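Local coordinates for protein ceramide very long chain fatty acid hydroxylase SCS7 (Saccharomyces cerevisiae, PDB 4ZR1) that hydroxylates the very long chain fatty acids of sphingolipids, probably at C-2 of the acyl chain of ceramides, at a likely catalytic dizinc centre, at residues F233-S238 against R245-Y250; H251-Y256 against T276-D281. One frame throughout, in Å; residues are numbered along the deposited sequence.

Contact 1 of 2, residues F233-S238 against R245-Y250; sequences FFLHHS and RKLKKY. With ZN (zinc ion), chain C; BOG (octyl beta-D-glucopyranoside), chain G; BOG (octyl beta-D-glucopyranoside), chain H.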
loop_
_atom_site.group_PDB
_atom_site.type_symbol
_atom_site.label_atom_id
_atom_site.label_comp_id
_atom_site.label_asym_id
_atom_site.label_seq_id
_atom_site.Cartn_x
_atom_site.Cartn_y
_atom_site.Cartn_z
ATOM N N PHE A 233 1.830 -8.481 0.631
ATOM C CA PHE A 233 2.136 -9.196 -0.598
ATOM C C PHE A 233 1.308 -10.472 -0.752
ATOM O O PHE A 233 0.653 -10.676 -1.778
ATOM C CB PHE A 233 3.624 -9.550 -0.679
ATOM C CG PHE A 233 4.032 -10.096 -2.016
ATOM C CD1 PHE A 233 4.344 -9.234 -3.067
ATOM C CD2 PHE A 233 4.066 -11.468 -2.247
ATOM C CE1 PHE A 233 4.706 -9.732 -4.311
ATOM C CE2 PHE A 233 4.432 -11.979 -3.502
ATOM C CZ PHE A 233 4.747 -11.112 -4.528
ATOM N N PHE A 234 1.321 -11.326 0.263
ATOM C CA PHE A 234 0.784 -12.667 0.082
ATOM C C PHE A 234 -0.734 -12.668 0.162
ATOM O O PHE A 234 -1.387 -13.625 -0.254
ATOM C CB PHE A 234 1.421 -13.635 1.085
ATOM C CG PHE A 234 2.876 -13.908 0.792
ATOM C CD1 PHE A 234 3.249 -14.533 -0.395
ATOM C CD2 PHE A 234 3.867 -13.515 1.674
ATOM C CE1 PHE A 234 4.583 -14.766 -0.690
ATOM C CE2 PHE A 234 5.205 -13.745 1.387
ATOM C CZ PHE A 234 5.562 -14.372 0.207
ATOM N N LEU A 235 -1.295 -11.567 0.640
ATOM C CA LEU A 235 -2.730 -11.360 0.541
ATOM C C LEU A 235 -3.178 -11.247 -0.921
ATOM O O LEU A 235 -4.267 -11.688 -1.275
ATOM C CB LEU A 235 -3.144 -10.109 1.309
ATOM C CG LEU A 235 -3.121 -10.162 2.831
ATOM C CD1 LEU A 235 -3.776 -8.897 3.363
ATOM C CD2 LEU A 235 -3.845 -11.403 3.342
ATOM N N HIS A 236 -2.341 -10.653 -1.767
ATOM C CA HIS A 236 -2.671 -10.493 -3.184
ATOM C C HIS A 236 -2.270 -11.699 -4.026
ATOM O O HIS A 236 -3.013 -12.127 -4.911
ATOM C CB HIS A 236 -1.989 -9.248 -3.769
ATOM C CG HIS A 236 -2.631 -7.963 -3.363
ATOM N ND1 HIS A 236 -3.746 -7.462 -3.993
ATOM C CD2 HIS A 236 -2.312 -7.076 -2.390
ATOM C CE1 HIS A 236 -4.094 -6.323 -3.421
ATOM N NE2 HIS A 236 -3.240 -6.064 -2.449
ATOM N N HIS A 237 -1.087 -12.236 -3.748
ATOM C CA HIS A 237 -0.464 -13.190 -4.650
ATOM C C HIS A 237 -0.333 -14.614 -4.104
ATOM O O HIS A 237 0.654 -15.301 -4.375
ATOM C CB HIS A 237 0.909 -12.655 -5.057
ATOM C CG HIS A 237 0.838 -11.415 -5.892
ATOM N ND1 HIS A 237 1.256 -10.183 -5.441
ATOM C CD2 HIS A 237 0.364 -11.216 -7.146
ATOM C CE1 HIS A 237 1.065 -9.281 -6.387
ATOM N NE2 HIS A 237 0.524 -9.883 -7.432
ATOM N N SER A 238 -1.335 -15.077 -3.367
ATOM C CA SER A 238 -1.218 -16.384 -2.736
ATOM C C SER A 238 -2.521 -16.957 -2.194
ATOM O O SER A 238 -3.328 -16.237 -1.607
ATOM C CB SER A 238 -0.205 -16.312 -1.595
ATOM O OG SER A 238 -0.277 -17.478 -0.802
ATOM N N ARG A 245 -7.189 -16.691 5.359
ATOM C CA ARG A 245 -7.992 -16.653 4.144
ATOM C C ARG A 245 -9.077 -15.569 4.181
ATOM O O ARG A 245 -9.435 -15.004 3.153
ATOM C CB ARG A 245 -8.612 -18.033 3.916
ATOM C CG ARG A 245 -8.951 -18.351 2.484
ATOM C CD ARG A 245 -9.040 -19.859 2.256
ATOM N NE ARG A 245 -7.760 -20.541 2.445
ATOM C CZ ARG A 245 -7.573 -21.840 2.221
ATOM N NH1 ARG A 245 -6.381 -22.393 2.408
ATOM N NH2 ARG A 245 -8.581 -22.593 1.802
ATOM N N LYS A 246 -9.579 -15.271 5.372
ATOM C CA LYS A 246 -10.618 -14.261 5.547
ATOM C C LYS A 246 -10.042 -12.862 5.695
ATOM O O LYS A 246 -10.743 -11.868 5.501
ATOM C CB LYS A 246 -11.490 -14.599 6.758
ATOM C CG LYS A 246 -12.732 -15.384 6.382
ATOM C CD LYS A 246 -13.192 -16.344 7.472
ATOM C CE LYS A 246 -13.525 -17.703 6.853
ATOM N NZ LYS A 246 -13.896 -18.715 7.879
ATOM N N LEU A 247 -8.763 -12.783 6.046
ATOM C CA LEU A 247 -8.071 -11.505 6.061
ATOM C C LEU A 247 -7.815 -11.100 4.603
ATOM O O LEU A 247 -7.840 -9.917 4.245
ATOM C CB LEU A 247 -6.769 -11.606 6.854
ATOM C CG LEU A 247 -5.932 -10.339 7.054
ATOM C CD1 LEU A 247 -6.649 -9.317 7.927
ATOM C CD2 LEU A 247 -4.587 -10.703 7.652
ATOM N N LYS A 248 -7.599 -12.107 3.762
ATOM C CA LYS A 248 -7.445 -11.906 2.331
ATOM C C LYS A 248 -8.704 -11.320 1.711
ATOM O O LYS A 248 -8.633 -10.412 0.886
ATOM C CB LYS A 248 -7.086 -13.224 1.634
ATOM C CG LYS A 248 -6.965 -13.076 0.133
ATOM C CD LYS A 248 -6.379 -14.307 -0.539
ATOM C CE LYS A 248 -6.177 -14.022 -2.021
ATOM N NZ LYS A 248 -5.467 -15.110 -2.721
ATOM N N LYS A 249 -9.859 -11.846 2.102
ATOM C CA LYS A 249 -11.117 -11.338 1.582
ATOM C C LYS A 249 -11.296 -9.890 2.011
ATOM O O LYS A 249 -11.751 -9.051 1.235
ATOM C CB LYS A 249 -12.301 -12.190 2.051
ATOM C CG LYS A 249 -13.655 -11.494 1.865
ATOM C CD LYS A 249 -14.844 -12.430 2.052
ATOM C CE LYS A 249 -16.101 -11.654 2.437
ATOM N NZ LYS A 249 -15.818 -10.636 3.492
ATOM N N TYR A 250 -10.910 -9.604 3.247
ATOM C CA TYR A 250 -11.078 -8.280 3.833
ATOM C C TYR A 250 -10.252 -7.228 3.105
ATOM O O TYR A 250 -10.752 -6.164 2.731
ATOM C CB TYR A 250 -10.693 -8.318 5.311
ATOM C CG TYR A 250 -10.941 -7.030 6.049
ATOM C CD1 TYR A 250 -12.202 -6.718 6.530
ATOM C CD2 TYR A 250 -9.906 -6.134 6.284
ATOM C CE1 TYR A 250 -12.432 -5.548 7.222
ATOM C CE2 TYR A 250 -10.123 -4.954 6.969
ATOM C CZ TYR A 250 -11.389 -4.664 7.435
ATOM O OH TYR A 250 -11.609 -3.489 8.122
HETATM ZN ZN ZN C . -3.183 -4.242 -1.428
HETATM C C1 BOG G . 2.543 -19.561 1.049
HETATM O O1 BOG G . 2.552 -18.236 1.525
HETATM C C2 BOG G . 1.690 -19.623 -0.196
HETATM O O2 BOG G . 0.371 -19.280 0.148
HETATM C C3 BOG G . 1.692 -21.018 -0.776
HETATM O O3 BOG G . 1.085 -20.986 -2.048
HETATM C C4 BOG G . 3.109 -21.535 -0.887
HETATM O O4 BOG G . 3.074 -22.911 -1.185
HETATM C C5 BOG G . 3.809 -21.334 0.437
HETATM O O5 BOG G . 3.855 -19.959 0.730
HETATM C C6 BOG G . 5.212 -21.902 0.379
HETATM O O6 BOG G . 5.730 -21.773 -0.926
HETATM C "C1'" BOG G . 1.939 -18.035 2.778
HETATM C "C2'" BOG G . 2.556 -16.814 3.424
HETATM C "C3'" BOG G . 1.824 -16.455 4.698
HETATM C "C4'" BOG G . 2.773 -15.753 5.646
HETATM C "C5'" BOG G . 3.103 -14.371 5.128
HETATM C "C6'" BOG G . 2.947 -13.378 6.260
HETATM C "C7'" BOG G . 4.224 -13.291 7.068
HETATM C "C8'" BOG G . 4.066 -12.197 8.098
HETATM C C1 BOG H . 7.488 -18.610 -2.090
HETATM O O1 BOG H . 7.374 -19.124 -0.783
HETATM C C2 BOG H . 8.038 -19.656 -3.039
HETATM O O2 BOG H . 9.301 -20.098 -2.593
HETATM C C3 BOG H . 8.189 -19.049 -4.419
HETATM O O3 BOG H . 8.503 -20.053 -5.357
HETATM C C4 BOG H . 6.907 -18.358 -4.829
HETATM O O4 BOG H . 7.135 -17.632 -6.017
HETATM C C5 BOG H . 6.432 -17.437 -3.720
HETATM O O5 BOG H . 6.229 -18.180 -2.542
HETATM C C6 BOG H . 5.130 -16.769 -4.111
HETATM O O6 BOG H . 5.388 -15.470 -4.590
HETATM C "C1'" BOG H . 6.743 -18.245 0.122
HETATM C "C2'" BOG H . 7.650 -17.958 1.302
HETATM C "C3'" BOG H . 6.904 -17.102 2.307
HETATM C "C4'" BOG H . 7.875 -16.433 3.261
HETATM C "C5'" BOG H . 7.307 -15.089 3.668
HETATM C "C6'" BOG H . 7.659 -14.758 5.102
HETATM C "C7'" BOG H . 8.948 -13.963 5.157
HETATM C "C8'" BOG H . 9.091 -13.345 6.534
#

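Contact 2 of 2, residues H251-Y256 against T276-D281; sequences HLEHHY and TYLGPD. With ZN (zinc ion), chain C; ZN (zinc ion), chain D.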
loop_
_atom_site.group_PDB
_atom_site.type_symbol
_atom_site.label_atom_id
_atom_site.label_comp_id
_atom_site.label_asym_id
_atom_site.label_seq_id
_atom_site.Cartn_x
_atom_site.Cartn_y
_atom_site.Cartn_z
ATOM N N HIS A 251 -8.980 -7.527 2.900
ATOM C CA HIS A 251 -8.102 -6.568 2.257
ATOM C C HIS A 251 -8.445 -6.383 0.780
ATOM O O HIS A 251 -8.412 -5.268 0.258
ATOM C CB HIS A 251 -6.647 -6.989 2.391
ATOM C CG HIS A 251 -5.712 -6.096 1.645
ATOM N ND1 HIS A 251 -5.502 -4.783 1.999
ATOM C CD2 HIS A 251 -4.977 -6.307 0.531
ATOM C CE1 HIS A 251 -4.658 -4.229 1.151
ATOM N NE2 HIS A 251 -4.322 -5.133 0.252
ATOM N N LEU A 252 -8.763 -7.481 0.107
ATOM C CA LEU A 252 -9.130 -7.426 -1.298
ATOM C C LEU A 252 -10.386 -6.588 -1.507
ATOM O O LEU A 252 -10.552 -5.966 -2.557
ATOM C CB LEU A 252 -9.333 -8.836 -1.848
ATOM C CG LEU A 252 -8.210 -9.402 -2.721
ATOM C CD1 LEU A 252 -6.846 -9.048 -2.192
ATOM C CD2 LEU A 252 -8.340 -10.901 -2.816
ATOM N N GLU A 253 -11.269 -6.561 -0.512
ATOM C CA GLU A 253 -12.463 -5.729 -0.626
ATOM C C GLU A 253 -12.100 -4.254 -0.490
ATOM O O GLU A 253 -12.806 -3.383 -0.997
ATOM C CB GLU A 253 -13.512 -6.119 0.413
ATOM C CG GLU A 253 -14.255 -7.395 0.085
ATOM C CD GLU A 253 -15.346 -7.695 1.086
ATOM O OE1 GLU A 253 -15.582 -6.857 1.988
ATOM O OE2 GLU A 253 -15.964 -8.774 0.972
ATOM N N HIS A 254 -10.996 -3.975 0.196
ATOM C CA HIS A 254 -10.489 -2.612 0.261
ATOM C C HIS A 254 -10.093 -2.139 -1.140
ATOM O O HIS A 254 -10.163 -0.958 -1.469
ATOM C CB HIS A 254 -9.296 -2.523 1.210
ATOM C CG HIS A 254 -8.522 -1.253 1.078
ATOM N ND1 HIS A 254 -8.873 -0.095 1.739
ATOM C CD2 HIS A 254 -7.429 -0.950 0.339
ATOM C CE1 HIS A 254 -8.024 0.865 1.420
ATOM N NE2 HIS A 254 -7.137 0.371 0.572
ATOM N N HIS A 255 -9.676 -3.093 -1.959
ATOM C CA HIS A 255 -9.286 -2.836 -3.330
ATOM C C HIS A 255 -10.488 -2.808 -4.287
ATOM O O HIS A 255 -10.670 -1.855 -5.036
ATOM C CB HIS A 255 -8.281 -3.898 -3.784
ATOM C CG HIS A 255 -6.886 -3.658 -3.296
ATOM N ND1 HIS A 255 -6.063 -2.694 -3.836
ATOM C CD2 HIS A 255 -6.167 -4.260 -2.319
ATOM C CE1 HIS A 255 -4.900 -2.706 -3.209
ATOM N NE2 HIS A 255 -4.938 -3.648 -2.284
ATOM N N TYR A 256 -11.309 -3.852 -4.255
ATOM C CA TYR A 256 -12.326 -4.040 -5.282
ATOM C C TYR A 256 -13.760 -3.785 -4.821
ATOM O O TYR A 256 -14.701 -4.255 -5.456
ATOM C CB TYR A 256 -12.236 -5.458 -5.841
ATOM C CG TYR A 256 -10.859 -5.858 -6.302
ATOM C CD1 TYR A 256 -10.408 -5.544 -7.582
ATOM C CD2 TYR A 256 -10.009 -6.560 -5.461
ATOM C CE1 TYR A 256 -9.141 -5.918 -8.003
ATOM C CE2 TYR A 256 -8.752 -6.935 -5.870
ATOM C CZ TYR A 256 -8.320 -6.614 -7.138
ATOM O OH TYR A 256 -7.064 -7.001 -7.526
ATOM N N THR A 276 -13.846 2.139 10.971
ATOM C CA THR A 276 -13.663 2.079 9.530
ATOM C C THR A 276 -13.706 0.633 9.062
ATOM O O THR A 276 -13.258 0.326 7.960
ATOM C CB THR A 276 -12.330 2.723 9.078
ATOM O OG1 THR A 276 -11.238 2.136 9.799
ATOM C CG2 THR A 276 -12.344 4.230 9.305
ATOM N N TYR A 277 -14.236 -0.252 9.907
ATOM C CA TYR A 277 -14.346 -1.670 9.568
ATOM C C TYR A 277 -15.052 -1.851 8.221
ATOM O O TYR A 277 -15.887 -1.034 7.829
ATOM C CB TYR A 277 -15.090 -2.439 10.670
ATOM C CG TYR A 277 -15.147 -3.938 10.433
ATOM C CD1 TYR A 277 -14.002 -4.719 10.540
ATOM C CD2 TYR A 277 -16.345 -4.572 10.116
ATOM C CE1 TYR A 277 -14.041 -6.084 10.325
ATOM C CE2 TYR A 277 -16.394 -5.944 9.898
ATOM C CZ TYR A 277 -15.236 -6.690 10.006
ATOM O OH TYR A 277 -15.263 -8.047 9.794
ATOM N N LEU A 278 -14.697 -2.914 7.509
ATOM C CA LEU A 278 -15.288 -3.190 6.207
ATOM C C LEU A 278 -16.244 -4.379 6.308
ATOM O O LEU A 278 -15.897 -5.505 5.949
ATOM C CB LEU A 278 -14.186 -3.452 5.174
ATOM C CG LEU A 278 -14.563 -3.444 3.691
ATOM C CD1 LEU A 278 -15.359 -2.202 3.351
ATOM C CD2 LEU A 278 -13.308 -3.522 2.836
ATOM N N GLY A 279 -17.450 -4.120 6.810
ATOM C CA GLY A 279 -18.435 -5.167 7.038
ATOM C C GLY A 279 -19.085 -5.664 5.762
ATOM O O GLY A 279 -18.779 -5.166 4.680
ATOM N N PRO A 280 -19.993 -6.647 5.876
ATOM C CA PRO A 280 -20.539 -7.283 4.665
ATOM C C PRO A 280 -21.630 -6.519 3.880
ATOM O O PRO A 280 -21.980 -7.010 2.811
ATOM C CB PRO A 280 -21.069 -8.629 5.202
ATOM C CG PRO A 280 -21.344 -8.386 6.660
ATOM C CD PRO A 280 -20.323 -7.387 7.112
ATOM N N ASP A 281 -22.123 -5.385 4.394
ATOM C CA ASP A 281 -23.065 -4.470 3.716
ATOM C C ASP A 281 -22.470 -3.057 3.607
ATOM O O ASP A 281 -23.181 -2.057 3.541
ATOM C CB ASP A 281 -24.425 -4.452 4.446
ATOM C CG ASP A 281 -24.427 -3.600 5.728
ATOM O OD1 ASP A 281 -23.465 -2.847 6.011
ATOM O OD2 ASP A 281 -25.413 -3.701 6.489
HETATM ZN ZN ZN C . -3.183 -4.242 -1.428
HETATM ZN ZN ZN D . -5.294 1.384 0.120
#

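Contact 1 of 2, residues F233-S238 against R245-Y250
Lys248 reaches from helix 242-256 across the last turn of helix 211-236 and gives its ammonium to the chain just beyond that turn, in a hydrogen bond of 2.7 Å from NZ to the backbone O of Ser238. The ammonium stands 54° out of the plane of that carbonyl. CG of Lys248 leaves CB opposite the backbone N (chi1 178°) and the rest of the chain is extended, which lays its methylenes over the backbone O of Leu235. A lysine suits this place because its apolar stem can bury against the helix while its charge meets the carbonyl of Ser238, in the loop that follows.

The tight part lies around Leu235. Its CD2 sits 3.8 Å from CA of Lys248 and 4.4 Å from CG of Leu247; Leu235 is a branched, apolar filler between two helices. The loose side is that of Arg245, Lys246 and Lys249, which are exposed and do not touch 233-238; Arg245 turns back to the carbonyl of Leu240. On the far side of 233-238, Phe234 meets the alkyl chains of two octyl glucosides, its CE2 3.4 Å from C5' of the one in chain H.

His236 points from the same turn to a zinc ion (NE2 2.1 Å), which His177, His232, His251 and His255 also bind. The contact packs the cytoplasmic end of transmembrane helix 211-236 against helix 242-256.

Contact 2 of 2, residues H251-Y256 against T276-D281
The histidine-rich helix that supplies ligands to both zinc ions of the dimetal centre is here backed by a loop, through Leu278 packed against Glu253 and His254. CD2 of Leu278 lies 3.5 Å from the backbone N of His254 and 3.6 Å from CB of Glu253, one methyl set against two successive residues. The chi1 of Leu278 (-166°) turns its CG away from the backbone N, and the branch extends from the loop to the helix. Leucine suits the spot, being compact and apolar where the helix offers a backbone N, a CB and the flank of a carboxylate already paired elsewhere.

The Glu253 side chain passes Leu278 at a slant: its OE1 comes 3.9 Å from CG of Leu278, a van der Waals approach, while OE2 forms a salt bridge with Lys249 one turn earlier.

NE2 of His251 and NE2 of His255, at 2.2 Å and 2.0 Å, grip the zinc ion of chain C; one turn apart, they suit a shared metal. NE2 of His254 binds the zinc ion of chain D, which His150, His155, His174 and His178 complete, and its ND1 is hydrogen-bonded to Leu261, in the loop that also touches Leu278.

Imidazole nitrogens thus serve the metals, whereas Leu278 brings hydrocarbon: a non-directional contact that places the loop beside a zinc ligand without touching its coordinating nitrogen.

From the N terminus, the chain has already passed through three short helices and then helices 106-125, 128-154, 164-179 and 191-208 when helix 211-236 reaches contact 1. A six-residue link then turns back, so contact 1 closes a short loop. Contact 2 opens with the very next residue on the same helix 242-256 and closes a longer loop of 19 residues, which includes helix 269-273. The two stand in series and neither nest nor cross. Their centres are about 12 Å apart, and they meet at the zinc ion of chain C and where Tyr250 OH probably hydrogen-bonds to Leu278 N. Helix 242-256 thereby joins the end of the transmembrane bundle to the loop 276-281.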